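Local atomic coordinates of Serine/threonine-protein kinase PknE (Mycobacterium tuberculosis, PDB entry 2H34), a protein that phosphorylates serine and threonine residues of proteins using ATP, a membrane kinase of the tuberculosis bacterium represented here by its catalytic domain, predicted to be cytoplasmic. Residues A[135-138]-A[139-143]; A[197-200]-A[201-204]. All coordinates share one frame; numbering follows the deposited sequence.

Contact 1. Residues A[135-138]-A[139-143]; sequences RAVA and IVRQI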
# COMPACT_ATOMS: atom_id res chain seq x y z
N ARG A 135 17.62 1.57 2.77
CA ARG A 135 16.49 2.46 2.63
C ARG A 135 15.25 1.68 2.18
O ARG A 135 14.17 1.84 2.74
CB ARG A 135 16.85 3.55 1.63
CG ARG A 135 15.97 4.74 1.68
CD ARG A 135 16.77 5.97 1.35
NE ARG A 135 15.91 7.09 0.98
CZ ARG A 135 15.80 7.56 -0.26
NH1 ARG A 135 16.49 7.00 -1.25
NH2 ARG A 135 15.01 8.60 -0.50
N ALA A 136 15.43 0.84 1.17
CA ALA A 136 14.35 0.00 0.66
C ALA A 136 13.75 -0.78 1.81
O ALA A 136 12.54 -0.78 2.01
CB ALA A 136 14.86 -0.92 -0.38
N VAL A 137 14.63 -1.42 2.58
CA VAL A 137 14.22 -2.23 3.71
C VAL A 137 13.47 -1.36 4.71
O VAL A 137 12.33 -1.68 5.08
CB VAL A 137 15.43 -2.97 4.38
CG1 VAL A 137 14.96 -3.81 5.57
CG2 VAL A 137 16.13 -3.87 3.37
N ALA A 138 14.07 -0.25 5.11
CA ALA A 138 13.41 0.65 6.04
C ALA A 138 11.98 0.94 5.60
O ALA A 138 11.04 0.84 6.38
CB ALA A 138 14.18 1.93 6.21
N ILE A 139 11.80 1.27 4.32
CA ILE A 139 10.46 1.54 3.81
C ILE A 139 9.58 0.29 3.86
O ILE A 139 8.48 0.33 4.42
CB ILE A 139 10.49 2.23 2.42
CG1 ILE A 139 11.06 3.64 2.60
CG2 ILE A 139 9.09 2.31 1.81
CD1 ILE A 139 11.83 4.17 1.44
N VAL A 140 10.06 -0.84 3.35
CA VAL A 140 9.26 -2.08 3.41
C VAL A 140 8.83 -2.43 4.84
O VAL A 140 7.69 -2.82 5.07
CB VAL A 140 10.00 -3.25 2.74
CG1 VAL A 140 9.29 -4.56 3.00
CG2 VAL A 140 10.08 -3.01 1.24
N ARG A 141 9.73 -2.23 5.80
CA ARG A 141 9.45 -2.57 7.20
C ARG A 141 8.23 -1.84 7.73
O ARG A 141 7.33 -2.47 8.28
CB ARG A 141 10.68 -2.33 8.09
CG ARG A 141 10.55 -2.99 9.47
CD ARG A 141 11.66 -2.62 10.42
NE ARG A 141 12.98 -2.88 9.84
CZ ARG A 141 13.94 -1.96 9.69
NH1 ARG A 141 13.74 -0.71 10.09
NH2 ARG A 141 15.10 -2.30 9.13
N GLN A 142 8.18 -0.53 7.51
CA GLN A 142 7.06 0.31 7.96
C GLN A 142 5.73 -0.02 7.31
O GLN A 142 4.71 0.02 7.98
CB GLN A 142 7.36 1.78 7.71
CG GLN A 142 8.57 2.32 8.39
CD GLN A 142 8.93 3.69 7.87
OE1 GLN A 142 9.81 3.82 7.03
NE2 GLN A 142 8.23 4.72 8.35
N ILE A 143 5.71 -0.29 6.00
CA ILE A 143 4.45 -0.62 5.34
C ILE A 143 3.97 -2.01 5.73
O ILE A 143 2.78 -2.21 5.96
CB ILE A 143 4.55 -0.49 3.80
CG1 ILE A 143 4.55 0.97 3.39
CG2 ILE A 143 3.36 -1.15 3.11
CD1 ILE A 143 5.91 1.48 3.21
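The Arg-141 side chain starts out with CG trans to the main-chain nitrogen (chi1 -165°) and then folds at chi3 (-54°), which carries its guanidinium back along the helix to Val-137, one turn earlier. There NH2 lies 3.9 Å from Val-137 CG1. The guanidinium thus meets two apolar groups, Val-137 CG1 obliquely and Ala-138 CA over one face, in plain van der Waals contact. Arg-135 and Ile-139, also four residues apart, lie side by side and point the same way. Arg-135 CG is 4.2 Å from Ile-139 CD1, and the same CD1 lies near Arg-135 O, evidence that the isoleucine lies back along the preceding turn. Thus the aliphatic part of Arg-135 meets the isoleucine, while its polar end is held elsewhere: NE forms a salt bridge with Asp-171 and NH1 a hydrogen bond with Gln-128.

The spacing of these side chains follows from the backbone bonds. Ile-139 N donates to Arg-135 O at 2.9 Å, and Val-140 N donates to Ala-136 O at 2.8 Å, the latter almost straight at 174°. Arg-141 N continues the series to Val-137 O at 2.8 Å; the next bond, from Gln-142 N to Ala-138 O, is weak. The buried side of this helix faces helix 217-230, where Val-140 touches Leu-221 and Leu-225 and Ala-136 touches Cys-228; Arg-141 instead reaches Ser-288 and His-292 of helix 284-293. Three sound i to i+4 bonds and a weak fourth identify an alpha-helix, here part of helix 133-152, which corresponds to the alphaE helix in the helical C-lobe of the protein kinase fold.

Contact 2. Residues A[197-200]-A[201-204]; sequences GTLY and YMAP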
# COMPACT_ATOMS: atom_id res chain seq x y z
N GLY A 197 -5.65 -0.81 -8.81
CA GLY A 197 -4.81 -2.00 -8.63
C GLY A 197 -4.19 -2.45 -9.94
O GLY A 197 -4.86 -2.41 -10.98
N THR A 198 -2.92 -2.85 -9.90
CA THR A 198 -2.29 -3.41 -11.12
C THR A 198 -1.63 -4.75 -10.93
O THR A 198 -1.10 -5.06 -9.85
CB THR A 198 -1.23 -2.50 -11.76
OG1 THR A 198 -0.31 -2.08 -10.75
CG2 THR A 198 -1.87 -1.31 -12.51
N LEU A 199 -1.62 -5.50 -12.03
CA LEU A 199 -1.12 -6.86 -12.09
C LEU A 199 0.35 -7.03 -11.70
O LEU A 199 0.76 -8.15 -11.37
CB LEU A 199 -1.34 -7.43 -13.49
CG LEU A 199 -2.72 -8.04 -13.76
CD1 LEU A 199 -3.82 -6.99 -13.78
CD2 LEU A 199 -2.67 -8.79 -15.07
N TYR A 200 1.13 -5.95 -11.72
CA TYR A 200 2.55 -6.03 -11.39
C TYR A 200 2.79 -6.65 -10.02
O TYR A 200 3.86 -7.22 -9.78
CB TYR A 200 3.23 -4.67 -11.41
CG TYR A 200 3.32 -3.98 -12.74
CD1 TYR A 200 3.83 -4.64 -13.86
CD2 TYR A 200 2.95 -2.63 -12.88
CE1 TYR A 200 3.93 -3.99 -15.09
CE2 TYR A 200 3.05 -1.96 -14.10
CZ TYR A 200 3.54 -2.65 -15.20
OH TYR A 200 3.65 -2.01 -16.42
N TYR A 201 1.81 -6.52 -9.12
CA TYR A 201 1.99 -6.89 -7.70
C TYR A 201 1.02 -7.97 -7.22
O TYR A 201 0.80 -8.13 -6.01
CB TYR A 201 1.91 -5.62 -6.82
CG TYR A 201 2.78 -4.50 -7.37
CD1 TYR A 201 2.24 -3.52 -8.21
CD2 TYR A 201 4.14 -4.47 -7.11
CE1 TYR A 201 3.03 -2.54 -8.76
CE2 TYR A 201 4.94 -3.48 -7.66
CZ TYR A 201 4.39 -2.52 -8.48
OH TYR A 201 5.19 -1.56 -9.02
N MSE A 202 0.47 -8.75 -8.15
CA MSE A 202 -0.61 -9.67 -7.83
C MSE A 202 -0.23 -11.13 -7.74
O MSE A 202 0.28 -11.71 -8.70
CB MSE A 202 -1.75 -9.52 -8.81
CG MSE A 202 -2.84 -8.62 -8.35
SE MSE A 202 -4.27 -8.72 -9.68
CE MSE A 202 -4.89 -6.80 -9.51
N ALA A 203 -0.51 -11.72 -6.58
CA ALA A 203 -0.34 -13.15 -6.36
C ALA A 203 -1.20 -13.93 -7.34
O ALA A 203 -2.24 -13.43 -7.77
CB ALA A 203 -0.70 -13.51 -4.92
N PRO A 204 -0.77 -15.14 -7.70
CA PRO A 204 -1.51 -15.95 -8.64
C PRO A 204 -2.88 -16.37 -8.12
O PRO A 204 -3.84 -16.38 -8.88
CB PRO A 204 -0.61 -17.16 -8.84
CG PRO A 204 0.74 -16.72 -8.41
CD PRO A 204 0.46 -15.83 -7.28
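From Thr-198 to Met-202 the chain makes two overlapping i to i+3 turns, as Tyr-201 N donates weakly to Thr-198 O at 3.3 Å and Met-202 N donates to Leu-199 O, whose position is less certain. The helical backbone angles of Leu-199 and Tyr-200 agree with the short 3-10 segment there. Within this turn Tyr-201 brings its ring back over its predecessor: CG stands anti to the carbonyl carbon (chi1 -48°), and Tyr-200 CB lies over the ring face, 3.7 Å from the Tyr-201 ring centroid and 23° off the normal. This is a CH-pi contact, offset toward the rim near CE1. The two phenol rings do not stack; Tyr-201 CE1 instead approaches the edge of the Tyr-200 ring near its plane. Thr-198 runs alongside Tyr-201, with OG1 at the tyrosine ring's edge, 3.9 Å from CD1. Met-202, a selenomethionine, bends at chi3 and brings CE to 4.1 Å from Thr-198 C and 4.4 Å from Leu-199 CD1.

The sequence GTLYYMAP identifies the P+1 loop leading into the APE motif of the activation segment. Thr-198, a probable autophosphorylation site, is unmodified here, and the side chain of Asp-159, the predicted proton acceptor, is about 5 Å from Gly-197, between nearest atoms. Tyr-201 packs on Cys-223 and Val-224 of helix 217-230, where its OH is hydrogen-bonded to Glu-227 OE1; Leu-199 touches Val-242 and Met-243 of helix 239-248, so the turn bridges these two helices.

Contacts 1 and 2 come in series along the chain, with the short strands 165-167 and 173-175 between them and residues 181-196 unmodelled just before contact 2. Their centres are 20 Å apart and their nearest atoms about 10 Å apart, so they do not touch. Helix 217-230 connects them indirectly: Ala-136 and Val-140 of contact 1 pack on it, and Tyr-201 of contact 2 packs on it as well. Both belong to the one protein kinase domain. Contact 1 is regular helical framework away from the annotated sites, whereas contact 2 lies in the activation segment, its Gly-197 end close to the predicted catalytic aspartate.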